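Local coordinates for protein condensin complex subunit 3 (Schizosaccharomyces pombe, PDB 5OQR) that serves as a regulatory HEAT-repeat subunit of condensin, the complex required to convert interphase chromatin into condensed, mitotic-like chromosomes, at residues Ile596-Asp601 / Pro632-Gly637; Pro607-Tyr612 / Trp643-Ile648; Thr546-Leu551 / Ile590-Val595; Ile675-Leu680 / Leu734-Ile739. All coordinates share one frame; numbering follows the deposited sequence.

Contact 1 (Ile596-Asp601 / Pro632-Gly637); sequences ILHYRD and PVYAFG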
loop_
_atom_site.group_PDB
_atom_site.type_symbol
_atom_site.label_atom_id
_atom_site.label_comp_id
_atom_site.label_asym_id
_atom_site.label_seq_id
_atom_site.Cartn_x
_atom_site.Cartn_y
_atom_site.Cartn_z
ATOM N N ILE A 596 -16.064 -14.755 -8.779
ATOM C CA ILE A 596 -16.139 -15.369 -10.100
ATOM C C ILE A 596 -17.410 -16.194 -10.241
ATOM O O ILE A 596 -18.112 -16.111 -11.255
ATOM C CB ILE A 596 -14.885 -16.229 -10.364
ATOM C CG1 ILE A 596 -13.612 -15.386 -10.250
ATOM C CG2 ILE A 596 -14.956 -16.866 -11.745
ATOM C CD1 ILE A 596 -12.351 -16.210 -10.202
ATOM N N LEU A 597 -17.722 -17.005 -9.230
ATOM C CA LEU A 597 -18.768 -18.012 -9.336
ATOM C C LEU A 597 -20.009 -17.723 -8.504
ATOM O O LEU A 597 -21.050 -18.334 -8.761
ATOM C CB LEU A 597 -18.214 -19.382 -8.916
ATOM C CG LEU A 597 -17.815 -20.373 -10.012
ATOM C CD1 LEU A 597 -16.983 -19.725 -11.101
ATOM C CD2 LEU A 597 -17.060 -21.539 -9.399
ATOM N N HIS A 598 -19.937 -16.818 -7.532
ATOM C CA HIS A 598 -20.968 -16.700 -6.505
ATOM C C HIS A 598 -21.210 -18.065 -5.865
ATOM O O HIS A 598 -22.299 -18.637 -5.922
ATOM C CB HIS A 598 -22.266 -16.115 -7.071
ATOM C CG HIS A 598 -22.216 -14.637 -7.293
ATOM N ND1 HIS A 598 -21.885 -13.746 -6.296
ATOM C CD2 HIS A 598 -22.466 -13.892 -8.394
ATOM C CE1 HIS A 598 -21.924 -12.516 -6.776
ATOM N NE2 HIS A 598 -22.275 -12.576 -8.047
ATOM N N TYR A 599 -20.150 -18.584 -5.253
ATOM C CA TYR A 599 -20.125 -19.944 -4.721
ATOM C C TYR A 599 -20.525 -19.898 -3.253
ATOM O O TYR A 599 -19.686 -19.779 -2.359
ATOM C CB TYR A 599 -18.744 -20.556 -4.915
ATOM C CG TYR A 599 -18.591 -21.965 -4.389
ATOM C CD1 TYR A 599 -19.087 -23.048 -5.097
ATOM C CD2 TYR A 599 -17.937 -22.213 -3.192
ATOM C CE1 TYR A 599 -18.947 -24.335 -4.624
ATOM C CE2 TYR A 599 -17.791 -23.496 -2.710
ATOM C CZ TYR A 599 -18.297 -24.555 -3.432
ATOM O OH TYR A 599 -18.155 -25.839 -2.959
ATOM N N ARG A 600 -21.831 -19.992 -3.004
ATOM C CA ARG A 600 -22.369 -20.060 -1.646
ATOM C C ARG A 600 -21.955 -18.840 -0.829
ATOM O O ARG A 600 -21.504 -18.954 0.312
ATOM C CB ARG A 600 -21.924 -21.351 -0.958
ATOM C CG ARG A 600 -21.791 -22.542 -1.892
ATOM C CD ARG A 600 -21.455 -23.807 -1.130
ATOM N NE ARG A 600 -22.613 -24.345 -0.423
ATOM C CZ ARG A 600 -22.561 -25.338 0.458
ATOM N NH1 ARG A 600 -23.670 -25.759 1.044
ATOM N NH2 ARG A 600 -21.403 -25.907 0.759
ATOM N N ASP A 601 -22.109 -17.657 -1.429
ATOM C CA ASP A 601 -21.667 -16.422 -0.787
ATOM C C ASP A 601 -22.150 -16.354 0.654
ATOM O O ASP A 601 -21.361 -16.145 1.578
ATOM C CB ASP A 601 -22.177 -15.207 -1.562
ATOM C CG ASP A 601 -21.966 -15.331 -3.050
ATOM O OD1 ASP A 601 -22.085 -16.456 -3.571
ATOM O OD2 ASP A 601 -21.690 -14.304 -3.702
ATOM N N PRO A 632 -13.966 -4.696 -0.692
ATOM C CA PRO A 632 -14.434 -3.563 -1.507
ATOM C C PRO A 632 -14.854 -3.970 -2.909
ATOM O O PRO A 632 -15.854 -3.460 -3.426
ATOM C CB PRO A 632 -13.221 -2.622 -1.525
ATOM C CG PRO A 632 -12.404 -3.021 -0.359
ATOM C CD PRO A 632 -12.596 -4.488 -0.201
ATOM N N VAL A 633 -14.108 -4.876 -3.543
ATOM C CA VAL A 633 -14.438 -5.307 -4.900
ATOM C C VAL A 633 -15.775 -6.033 -4.911
ATOM O O VAL A 633 -16.622 -5.805 -5.783
ATOM C CB VAL A 633 -13.308 -6.191 -5.463
ATOM C CG1 VAL A 633 -13.771 -6.982 -6.687
ATOM C CG2 VAL A 633 -12.115 -5.338 -5.821
ATOM N N TYR A 634 -15.977 -6.930 -3.948
ATOM C CA TYR A 634 -17.212 -7.701 -3.889
ATOM C C TYR A 634 -18.385 -6.821 -3.478
ATOM O O TYR A 634 -19.437 -6.826 -4.126
ATOM C CB TYR A 634 -17.032 -8.866 -2.917
ATOM C CG TYR A 634 -18.237 -9.761 -2.754
ATOM C CD1 TYR A 634 -19.114 -9.585 -1.693
ATOM C CD2 TYR A 634 -18.489 -10.792 -3.645
ATOM C CE1 TYR A 634 -20.210 -10.404 -1.530
ATOM C CE2 TYR A 634 -19.584 -11.617 -3.490
ATOM C CZ TYR A 634 -20.441 -11.418 -2.430
ATOM O OH TYR A 634 -21.532 -12.236 -2.271
ATOM N N ALA A 635 -18.213 -6.039 -2.411
ATOM C CA ALA A 635 -19.316 -5.241 -1.882
ATOM C C ALA A 635 -19.747 -4.167 -2.870
ATOM O O ALA A 635 -20.941 -4.002 -3.140
ATOM C CB ALA A 635 -18.911 -4.611 -0.551
ATOM N N PHE A 636 -18.790 -3.421 -3.415
ATOM C CA PHE A 636 -19.108 -2.272 -4.252
ATOM C C PHE A 636 -19.359 -2.639 -5.708
ATOM O O PHE A 636 -19.622 -1.743 -6.517
ATOM C CB PHE A 636 -17.979 -1.246 -4.163
ATOM C CG PHE A 636 -17.715 -0.762 -2.767
ATOM C CD1 PHE A 636 -18.761 -0.544 -1.887
ATOM C CD2 PHE A 636 -16.423 -0.535 -2.332
ATOM C CE1 PHE A 636 -18.525 -0.102 -0.602
ATOM C CE2 PHE A 636 -16.179 -0.093 -1.045
ATOM C CZ PHE A 636 -17.233 0.123 -0.179
ATOM N N GLY A 637 -19.303 -3.918 -6.058
ATOM C CA GLY A 637 -19.512 -4.327 -7.432
ATOM C C GLY A 637 -20.973 -4.440 -7.812
ATOM O O GLY A 637 -21.348 -4.135 -8.947
#
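Tyr634 and His598 both give a hydrogen bond to one carboxylate oxygen, OD2 of Asp601. Tyr634 OH lies 2.5 Å from Asp601 OD2 and uses the anti lone pair, the one turned from the other oxygen. His598 ND1 takes the syn lone pair of Asp601 OD2 at 2.7 Å, and this bond is nearly straight (165°). The acceptor lies close to the imidazole plane, and it sits at the edge of the phenol ring too. The carboxylate is turned 44° against that ring. The two rings themselves barely touch, with His598 CE1 4.1 Å from Tyr634 CE2. Tyr634 gets there because CG stands anti to the backbone N (chi1 -180°), which sends the ring from the end of helix 621-635 across to the link between helices 580-597 and 601-613. That link is a tight helix-to-helix turn of the solenoid. His598 leaves helix 580-597 with a positive phi, and Arg600 is the N-cap of the next helix. Asp601 follows in the first turn, where the helix N-terminus would probably stabilise its negative charge. With an alanine here, His598 ND1 and Tyr634 OH would probably be left without their shared acceptor. Further out, Arg644 of helix 639-661 makes a long, weak ion pair with Asp601 OD2. Leu594, Val595 and Leu605 pack against the Tyr634 side chain.

Contact 2 (Pro607-Tyr612 / Trp643-Ile648); sequences PLIIQY and WRIATI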
loop_
_atom_site.group_PDB
_atom_site.type_symbol
_atom_site.label_atom_id
_atom_site.label_comp_id
_atom_site.label_asym_id
_atom_site.label_seq_id
_atom_site.Cartn_x
_atom_site.Cartn_y
_atom_site.Cartn_z
ATOM N N PRO A 607 -18.123 -16.378 7.847
ATOM C CA PRO A 607 -16.786 -16.818 8.282
ATOM C C PRO A 607 -15.651 -15.959 7.748
ATOM O O PRO A 607 -14.640 -15.785 8.439
ATOM C CB PRO A 607 -16.709 -18.250 7.743
ATOM C CG PRO A 607 -18.111 -18.694 7.685
ATOM C CD PRO A 607 -18.920 -17.503 7.325
ATOM N N LEU A 608 -15.779 -15.423 6.534
ATOM C CA LEU A 608 -14.730 -14.564 5.993
ATOM C C LEU A 608 -14.584 -13.295 6.818
ATOM O O LEU A 608 -13.474 -12.918 7.211
ATOM C CB LEU A 608 -15.032 -14.209 4.535
ATOM C CG LEU A 608 -14.298 -14.938 3.410
ATOM C CD1 LEU A 608 -14.605 -14.236 2.100
ATOM C CD2 LEU A 608 -12.797 -14.994 3.625
ATOM N N ILE A 609 -15.698 -12.610 7.075
ATOM C CA ILE A 609 -15.647 -11.351 7.809
ATOM C C ILE A 609 -15.101 -11.574 9.212
ATOM O O ILE A 609 -14.313 -10.771 9.721
ATOM C CB ILE A 609 -17.043 -10.697 7.831
ATOM C CG1 ILE A 609 -17.420 -10.255 6.415
ATOM C CG2 ILE A 609 -17.083 -9.510 8.800
ATOM C CD1 ILE A 609 -18.810 -9.682 6.282
ATOM N N ILE A 610 -15.505 -12.668 9.857
ATOM C CA ILE A 610 -15.033 -12.945 11.210
ATOM C C ILE A 610 -13.520 -13.121 11.214
ATOM O O ILE A 610 -12.799 -12.447 11.957
ATOM C CB ILE A 610 -15.747 -14.178 11.791
ATOM C CG1 ILE A 610 -17.228 -13.866 12.012
ATOM C CG2 ILE A 610 -15.090 -14.619 13.102
ATOM C CD1 ILE A 610 -18.044 -15.019 12.554
ATOM N N GLN A 611 -13.019 -14.038 10.384
ATOM C CA GLN A 611 -11.582 -14.280 10.327
ATOM C C GLN A 611 -10.825 -13.013 9.956
ATOM O O GLN A 611 -9.771 -12.718 10.528
ATOM C CB GLN A 611 -11.284 -15.392 9.324
ATOM C CG GLN A 611 -9.988 -16.125 9.585
ATOM C CD GLN A 611 -10.107 -17.110 10.723
ATOM O OE1 GLN A 611 -11.020 -17.932 10.752
ATOM N NE2 GLN A 611 -9.188 -17.027 11.676
ATOM N N TYR A 612 -11.350 -12.251 8.996
ATOM C CA TYR A 612 -10.679 -11.034 8.553
ATOM C C TYR A 612 -10.460 -10.064 9.708
ATOM O O TYR A 612 -9.429 -9.385 9.771
ATOM C CB TYR A 612 -11.494 -10.377 7.441
ATOM C CG TYR A 612 -10.985 -9.025 7.006
ATOM C CD1 TYR A 612 -9.765 -8.897 6.359
ATOM C CD2 TYR A 612 -11.731 -7.878 7.227
ATOM C CE1 TYR A 612 -9.297 -7.662 5.953
ATOM C CE2 TYR A 612 -11.273 -6.640 6.825
ATOM C CZ TYR A 612 -10.056 -6.538 6.187
ATOM O OH TYR A 612 -9.596 -5.307 5.784
ATOM N N TRP A 643 -26.379 -6.503 -0.230
ATOM C CA TRP A 643 -27.511 -7.117 0.454
ATOM C C TRP A 643 -27.083 -8.366 1.211
ATOM O O TRP A 643 -27.494 -8.577 2.358
ATOM C CB TRP A 643 -28.606 -7.449 -0.559
ATOM C CG TRP A 643 -29.906 -7.866 0.054
ATOM C CD1 TRP A 643 -30.253 -9.114 0.472
ATOM C CD2 TRP A 643 -31.041 -7.030 0.308
ATOM N NE1 TRP A 643 -31.529 -9.110 0.972
ATOM C CE2 TRP A 643 -32.036 -7.842 0.883
ATOM C CE3 TRP A 643 -31.312 -5.674 0.106
ATOM C CZ2 TRP A 643 -33.280 -7.343 1.260
ATOM C CZ3 TRP A 643 -32.544 -5.183 0.481
ATOM C CH2 TRP A 643 -33.513 -6.015 1.050
ATOM N N ARG A 644 -26.256 -9.206 0.588
ATOM C CA ARG A 644 -25.788 -10.419 1.250
ATOM C C ARG A 644 -24.993 -10.102 2.508
ATOM O O ARG A 644 -25.019 -10.879 3.469
ATOM C CB ARG A 644 -24.931 -11.244 0.290
ATOM C CG ARG A 644 -25.658 -11.734 -0.945
ATOM C CD ARG A 644 -24.745 -12.582 -1.809
ATOM N NE ARG A 644 -25.384 -13.002 -3.054
ATOM C CZ ARG A 644 -25.207 -12.420 -4.236
ATOM N NH1 ARG A 644 -24.399 -11.377 -4.368
ATOM N NH2 ARG A 644 -25.840 -12.888 -5.303
ATOM N N ILE A 645 -24.278 -8.977 2.523
ATOM C CA ILE A 645 -23.471 -8.628 3.687
ATOM C C ILE A 645 -24.362 -8.148 4.824
ATOM O O ILE A 645 -24.127 -8.473 5.993
ATOM C CB ILE A 645 -22.415 -7.575 3.301
ATOM C CG1 ILE A 645 -21.482 -8.140 2.225
ATOM C CG2 ILE A 645 -21.606 -7.145 4.525
ATOM C CD1 ILE A 645 -20.566 -7.116 1.595
ATOM N N ALA A 646 -25.401 -7.376 4.505
ATOM C CA ALA A 646 -26.348 -6.950 5.529
ATOM C C ALA A 646 -27.125 -8.131 6.094
ATOM O O ALA A 646 -27.578 -8.081 7.242
ATOM C CB ALA A 646 -27.305 -5.907 4.954
ATOM N N THR A 647 -27.276 -9.202 5.315
ATOM C CA THR A 647 -28.052 -10.353 5.765
ATOM C C THR A 647 -27.326 -11.146 6.846
ATOM O O THR A 647 -27.974 -11.817 7.656
ATOM C CB THR A 647 -28.374 -11.249 4.570
ATOM O OG1 THR A 647 -29.208 -10.530 3.656
ATOM C CG2 THR A 647 -29.089 -12.523 5.006
ATOM N N ILE A 648 -25.997 -11.096 6.872
ATOM C CA ILE A 648 -25.203 -11.764 7.896
ATOM C C ILE A 648 -24.462 -10.776 8.773
ATOM O O ILE A 648 -23.804 -11.186 9.740
ATOM C CB ILE A 648 -24.222 -12.783 7.277
ATOM C CG1 ILE A 648 -23.309 -12.129 6.233
ATOM C CG2 ILE A 648 -24.983 -13.935 6.649
ATOM C CD1 ILE A 648 -22.024 -11.574 6.793
#
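In the helical solenoid of this HEAT-repeat subunit, Ile609 of helix 601-613 meets Ile645 and Ile648 of helix 639-661. One methyl does all the touching from the first helix. Ile609 CD1 lies 3.8 Å from Ile648 CD1 and 4.2 Å from Ile645 CG2. Ile609 is extended, with CG1 anti to the carbonyl carbon (chi1 -68°) and chi2 near 176°, which carries CD1 away from its own backbone to the two isoleucines. It crosses Ile645 at about a right angle and Ile648 at a slant. The backbones stay apart, with CA of Ile609 and CA of Ile645 9.3 Å from each other. Phe631 of helix 621-635 packs on Ile609, and Thr683 of a loop packs on Ile645. The chemistry is purely apolar, with no hydrogen bond across the two segments. With no polar group in the touch, the contact depends on the fit of three branched side chains.

Contact 3 (Thr546-Leu551 / Ile590-Val595); sequences TLTDML and IAKLLV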
loop_
_atom_site.group_PDB
_atom_site.type_symbol
_atom_site.label_atom_id
_atom_site.label_comp_id
_atom_site.label_asym_id
_atom_site.label_seq_id
_atom_site.Cartn_x
_atom_site.Cartn_y
_atom_site.Cartn_z
ATOM N N THR A 546 -6.086 -26.792 -6.570
ATOM C CA THR A 546 -6.646 -27.674 -7.587
ATOM C C THR A 546 -8.167 -27.618 -7.585
ATOM O O THR A 546 -8.792 -27.374 -8.622
ATOM C CB THR A 546 -6.162 -29.104 -7.356
ATOM O OG1 THR A 546 -4.734 -29.119 -7.298
ATOM C CG2 THR A 546 -6.634 -30.018 -8.473
ATOM N N LEU A 547 -8.780 -27.846 -6.422
ATOM C CA LEU A 547 -10.236 -27.847 -6.339
ATOM C C LEU A 547 -10.809 -26.480 -6.690
ATOM O O LEU A 547 -11.847 -26.388 -7.356
ATOM C CB LEU A 547 -10.669 -28.284 -4.941
ATOM C CG LEU A 547 -10.422 -29.770 -4.666
ATOM C CD1 LEU A 547 -10.273 -30.040 -3.184
ATOM C CD2 LEU A 547 -11.546 -30.600 -5.240
ATOM N N THR A 548 -10.141 -25.406 -6.272
ATOM C CA THR A 548 -10.617 -24.071 -6.612
ATOM C C THR A 548 -10.556 -23.834 -8.114
ATOM O O THR A 548 -11.484 -23.263 -8.698
ATOM C CB THR A 548 -9.801 -23.008 -5.872
ATOM O OG1 THR A 548 -9.918 -23.209 -4.460
ATOM C CG2 THR A 548 -10.300 -21.610 -6.205
ATOM N N ASP A 549 -9.470 -24.264 -8.759
ATOM C CA ASP A 549 -9.335 -24.040 -10.194
ATOM C C ASP A 549 -10.270 -24.935 -10.997
ATOM O O ASP A 549 -10.756 -24.524 -12.054
ATOM C CB ASP A 549 -7.886 -24.258 -10.618
ATOM C CG ASP A 549 -7.001 -23.072 -10.288
ATOM O OD1 ASP A 549 -7.447 -22.190 -9.524
ATOM O OD2 ASP A 549 -5.860 -23.020 -10.790
ATOM N N MET A 550 -10.537 -26.151 -10.520
ATOM C CA MET A 550 -11.494 -27.009 -11.208
ATOM C C MET A 550 -12.889 -26.396 -11.200
ATOM O O MET A 550 -13.622 -26.494 -12.190
ATOM C CB MET A 550 -11.511 -28.397 -10.566
ATOM C CG MET A 550 -10.240 -29.195 -10.807
ATOM S SD MET A 550 -10.342 -30.924 -10.305
ATOM C CE MET A 550 -10.728 -30.764 -8.580
ATOM N N LEU A 551 -13.274 -25.754 -10.094
ATOM C CA LEU A 551 -14.572 -25.088 -10.036
ATOM C C LEU A 551 -14.624 -23.904 -10.992
ATOM O O LEU A 551 -15.568 -23.767 -11.778
ATOM C CB LEU A 551 -14.863 -24.629 -8.607
ATOM C CG LEU A 551 -15.247 -25.720 -7.608
ATOM C CD1 LEU A 551 -15.184 -25.188 -6.193
ATOM C CD2 LEU A 551 -16.632 -26.251 -7.908
ATOM N N ILE A 590 -11.605 -18.743 -1.394
ATOM C CA ILE A 590 -12.977 -18.309 -1.137
ATOM C C ILE A 590 -13.262 -17.001 -1.863
ATOM O O ILE A 590 -14.307 -16.839 -2.502
ATOM C CB ILE A 590 -13.213 -18.181 0.378
ATOM C CG1 ILE A 590 -13.138 -19.559 1.037
ATOM C CG2 ILE A 590 -14.562 -17.533 0.673
ATOM C CD1 ILE A 590 -12.815 -19.517 2.507
ATOM N N ALA A 591 -12.334 -16.050 -1.772
ATOM C CA ALA A 591 -12.547 -14.739 -2.375
ATOM C C ALA A 591 -12.852 -14.853 -3.863
ATOM O O ALA A 591 -13.801 -14.239 -4.359
ATOM C CB ALA A 591 -11.323 -13.856 -2.145
ATOM N N LYS A 592 -12.051 -15.629 -4.600
ATOM C CA LYS A 592 -12.264 -15.714 -6.042
ATOM C C LYS A 592 -13.476 -16.570 -6.386
ATOM O O LYS A 592 -14.164 -16.289 -7.374
ATOM C CB LYS A 592 -11.014 -16.241 -6.755
ATOM C CG LYS A 592 -10.221 -17.296 -6.011
ATOM C CD LYS A 592 -9.103 -17.876 -6.866
ATOM C CE LYS A 592 -7.992 -16.864 -7.110
ATOM N NZ LYS A 592 -6.940 -17.419 -8.005
ATOM N N LEU A 593 -13.765 -17.603 -5.594
ATOM C CA LEU A 593 -14.982 -18.376 -5.819
ATOM C C LEU A 593 -16.231 -17.515 -5.667
ATOM O O LEU A 593 -17.220 -17.726 -6.378
ATOM C CB LEU A 593 -15.046 -19.562 -4.857
ATOM C CG LEU A 593 -14.076 -20.720 -5.080
ATOM C CD1 LEU A 593 -14.267 -21.771 -4.007
ATOM C CD2 LEU A 593 -14.262 -21.336 -6.455
ATOM N N LEU A 594 -16.208 -16.544 -4.753
ATOM C CA LEU A 594 -17.362 -15.667 -4.573
ATOM C C LEU A 594 -17.506 -14.700 -5.741
ATOM O O LEU A 594 -18.584 -14.587 -6.337
ATOM C CB LEU A 594 -17.235 -14.904 -3.252
ATOM C CG LEU A 594 -18.020 -15.435 -2.047
ATOM C CD1 LEU A 594 -17.894 -16.940 -1.895
ATOM C CD2 LEU A 594 -17.544 -14.750 -0.782
ATOM N N VAL A 595 -16.431 -13.994 -6.087
ATOM C CA VAL A 595 -16.506 -12.995 -7.147
ATOM C C VAL A 595 -16.757 -13.653 -8.498
ATOM O O VAL A 595 -17.565 -13.169 -9.298
ATOM C CB VAL A 595 -15.221 -12.149 -7.168
ATOM C CG1 VAL A 595 -15.252 -11.153 -8.317
ATOM C CG2 VAL A 595 -15.045 -11.427 -5.846
#
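Leu593 lays its CD2 methyl against two residues of segment 546-551. CD2 of Leu593 is 4.0 Å from Thr548 CG2, and the same CD2 is 4.0 Å from Leu551 CD1. Leu593 crosses Leu551 at about a right angle and Thr548 at a slant. Thr548 meets it with its methyl because CG2 is anti to the backbone N, while OG1 turns back to bond Ile544 O in its own helix. The same methyl touches the chain of Lys592, 4.0 Å from Thr548 CG2 to Lys592 CD. Lys592 brings only its aliphatic part here. Its NZ is hydrogen-bonded to the backbone of another protein chain, and its charge also faces an aromatic side chain of that chain. Asp549 bonds the backbone of the same partner. An alanine in place of Leu593 would probably open a gap between the helices and leave the Thr548 and Leu551 methyls without their apolar mate. Leu570 and Tyr599 also pack on Leu593. The axes of the two segments run nearly parallel, 9° apart and 10.4 Å at closest approach, with helix 563-574 between them in the chain. Such side-by-side parallel helices are typical of a HEAT solenoid, and here their surface receives a partner protein.

Contact 4 (Ile675-Leu680 / Leu734-Ile739); sequences IAQQML and LGKLKI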
loop_
_atom_site.group_PDB
_atom_site.type_symbol
_atom_site.label_atom_id
_atom_site.label_comp_id
_atom_site.label_asym_id
_atom_site.label_seq_id
_atom_site.Cartn_x
_atom_site.Cartn_y
_atom_site.Cartn_z
ATOM N N ILE A 675 -14.653 -1.715 13.266
ATOM C CA ILE A 675 -15.147 -2.850 12.494
ATOM C C ILE A 675 -16.555 -2.567 11.985
ATOM O O ILE A 675 -16.842 -2.701 10.790
ATOM C CB ILE A 675 -15.104 -4.138 13.338
ATOM C CG1 ILE A 675 -13.664 -4.465 13.741
ATOM C CG2 ILE A 675 -15.714 -5.295 12.563
ATOM C CD1 ILE A 675 -13.529 -5.680 14.646
ATOM N N ALA A 676 -17.455 -2.174 12.890
ATOM C CA ALA A 676 -18.842 -1.937 12.506
ATOM C C ALA A 676 -18.944 -0.871 11.426
ATOM O O ALA A 676 -19.717 -1.012 10.473
ATOM C CB ALA A 676 -19.661 -1.534 13.730
ATOM N N GLN A 677 -18.174 0.210 11.556
ATOM C CA GLN A 677 -18.209 1.254 10.540
ATOM C C GLN A 677 -17.701 0.741 9.200
ATOM O O GLN A 677 -18.188 1.167 8.148
ATOM C CB GLN A 677 -17.390 2.459 11.003
ATOM C CG GLN A 677 -17.483 3.662 10.082
ATOM C CD GLN A 677 -18.915 4.096 9.839
ATOM O OE1 GLN A 677 -19.603 4.551 10.752
ATOM N NE2 GLN A 677 -19.375 3.948 8.603
ATOM N N GLN A 678 -16.726 -0.171 9.214
ATOM C CA GLN A 678 -16.280 -0.799 7.975
ATOM C C GLN A 678 -17.416 -1.569 7.319
ATOM O O GLN A 678 -17.735 -1.351 6.145
ATOM C CB GLN A 678 -15.096 -1.724 8.254
ATOM C CG GLN A 678 -13.737 -1.075 8.077
ATOM C CD GLN A 678 -13.238 -1.156 6.647
ATOM O OE1 GLN A 678 -13.817 -0.559 5.740
ATOM N NE2 GLN A 678 -12.160 -1.906 6.439
ATOM N N MET A 679 -18.043 -2.479 8.068
ATOM C CA MET A 679 -19.170 -3.230 7.527
ATOM C C MET A 679 -20.279 -2.305 7.046
ATOM O O MET A 679 -20.975 -2.624 6.076
ATOM C CB MET A 679 -19.719 -4.188 8.581
ATOM C CG MET A 679 -18.711 -5.142 9.190
ATOM S SD MET A 679 -19.570 -6.511 9.991
ATOM C CE MET A 679 -18.318 -7.133 11.098
ATOM N N LEU A 680 -20.471 -1.165 7.712
ATOM C CA LEU A 680 -21.508 -0.230 7.291
ATOM C C LEU A 680 -21.147 0.443 5.975
ATOM O O LEU A 680 -22.020 0.674 5.131
ATOM C CB LEU A 680 -21.744 0.817 8.380
ATOM C CG LEU A 680 -22.559 0.359 9.589
ATOM C CD1 LEU A 680 -22.505 1.403 10.685
ATOM C CD2 LEU A 680 -24.000 0.081 9.193
ATOM N N LEU A 734 -28.116 1.952 14.525
ATOM C CA LEU A 734 -29.270 2.575 13.885
ATOM C C LEU A 734 -29.037 4.057 13.631
ATOM O O LEU A 734 -29.555 4.607 12.655
ATOM C CB LEU A 734 -30.514 2.374 14.747
ATOM C CG LEU A 734 -31.059 0.947 14.800
ATOM C CD1 LEU A 734 -31.942 0.767 16.015
ATOM C CD2 LEU A 734 -31.831 0.625 13.534
ATOM N N GLY A 735 -28.258 4.717 14.486
ATOM C CA GLY A 735 -27.956 6.122 14.287
ATOM C C GLY A 735 -26.947 6.382 13.191
ATOM O O GLY A 735 -26.913 7.487 12.643
ATOM N N LYS A 736 -26.123 5.390 12.859
ATOM C CA LYS A 736 -25.121 5.547 11.814
ATOM C C LYS A 736 -25.638 5.167 10.435
ATOM O O LYS A 736 -25.002 5.511 9.435
ATOM C CB LYS A 736 -23.887 4.704 12.137
ATOM C CG LYS A 736 -23.363 4.896 13.547
ATOM C CD LYS A 736 -22.213 3.958 13.849
ATOM C CE LYS A 736 -21.781 4.062 15.302
ATOM N NZ LYS A 736 -21.372 5.444 15.669
ATOM N N LEU A 737 -26.770 4.473 10.360
ATOM C CA LEU A 737 -27.314 4.066 9.073
ATOM C C LEU A 737 -27.551 5.280 8.184
ATOM O O LEU A 737 -27.835 6.383 8.656
ATOM C CB LEU A 737 -28.619 3.297 9.264
ATOM C CG LEU A 737 -28.536 1.994 10.058
ATOM C CD1 LEU A 737 -29.928 1.446 10.319
ATOM C CD2 LEU A 737 -27.694 0.969 9.327
ATOM N N LYS A 738 -27.423 5.063 6.883
ATOM C CA LYS A 738 -27.675 6.080 5.869
ATOM C C LYS A 738 -28.964 5.689 5.154
ATOM O O LYS A 738 -28.952 4.917 4.194
ATOM C CB LYS A 738 -26.514 6.193 4.896
ATOM C CG LYS A 738 -25.394 7.113 5.363
ATOM C CD LYS A 738 -24.487 7.506 4.207
ATOM C CE LYS A 738 -25.155 8.515 3.275
ATOM N NZ LYS A 738 -24.585 8.469 1.901
ATOM N N ILE A 739 -30.076 6.230 5.629
ATOM C CA ILE A 739 -31.395 5.932 5.085
ATOM C C ILE A 739 -31.762 7.055 4.121
ATOM O O ILE A 739 -31.819 8.217 4.546
ATOM C CB ILE A 739 -32.443 5.799 6.200
ATOM C CG1 ILE A 739 -31.920 4.889 7.317
ATOM C CG2 ILE A 739 -33.748 5.260 5.639
ATOM C CD1 ILE A 739 -31.569 3.482 6.874
#
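Leu680 has CG anti to the carbonyl carbon (chi1 -77°), and this, with chi2 near 170°, brings both its methyls up to segment 734-739. Leu680 CD2 meets Leu737 CD2 at 3.8 Å, and the two side chains cross at about a right angle. Leu737 has a CB that points away, but its CD2 end comes nearer. The other methyl works on Lys736, with Leu680 CD1 3.9 Å from Lys736 CB. Leu680 CD1 touches the lysine chain again at Lys736 CD, 4.1 Å away, and the two side chains cross at about a right angle. The lysine's charged end leads away from the contact. Gln677 comes to the same lysine from beside Leu680. Its chain is bent at chi2 (55°), and OE1 of Gln677 is 4.1 Å from Lys736 CD, a loose approach and no hydrogen bond. Its amide NE2 bonds Asp681 OD2 within its own helix. The contact joins helix 669-682 to the end of helix 725-736, where the chain passes into loop within HEAT repeat 9. Leu710 of helix 706-717 packs on both Leu680 and Leu737, Phe776 of helix 767-785 also reaches Leu737, and His707 bonds Leu680 O and Lys738 N.

Overall arrangement
All four contacts lie in the C-terminal part of the helical solenoid. Contacts 1, 2 and 3 are buried, while contact 4 lies partly at the surface, with an exposed lysine taking part. Contacts 1 and 3 share helix 580-597 and touch through Tyr599 and Leu593. Contact 1 touches contact 2 through Arg644, and contact 2 touches contact 4 where Ile609 meets Met679. Contacts 3 and 4 stand furthest apart, about 30 Å between centres. Only contact 1 is hydrogen-bonded across its segments. Contacts 2 and 3 join helices through carbon atoms. Contact 4 joins a helix to a helix end and loop, largely through aliphatic carbons. Contact 3, and contact 1 at one residue, border another protein chain, probably the condensin kleisin.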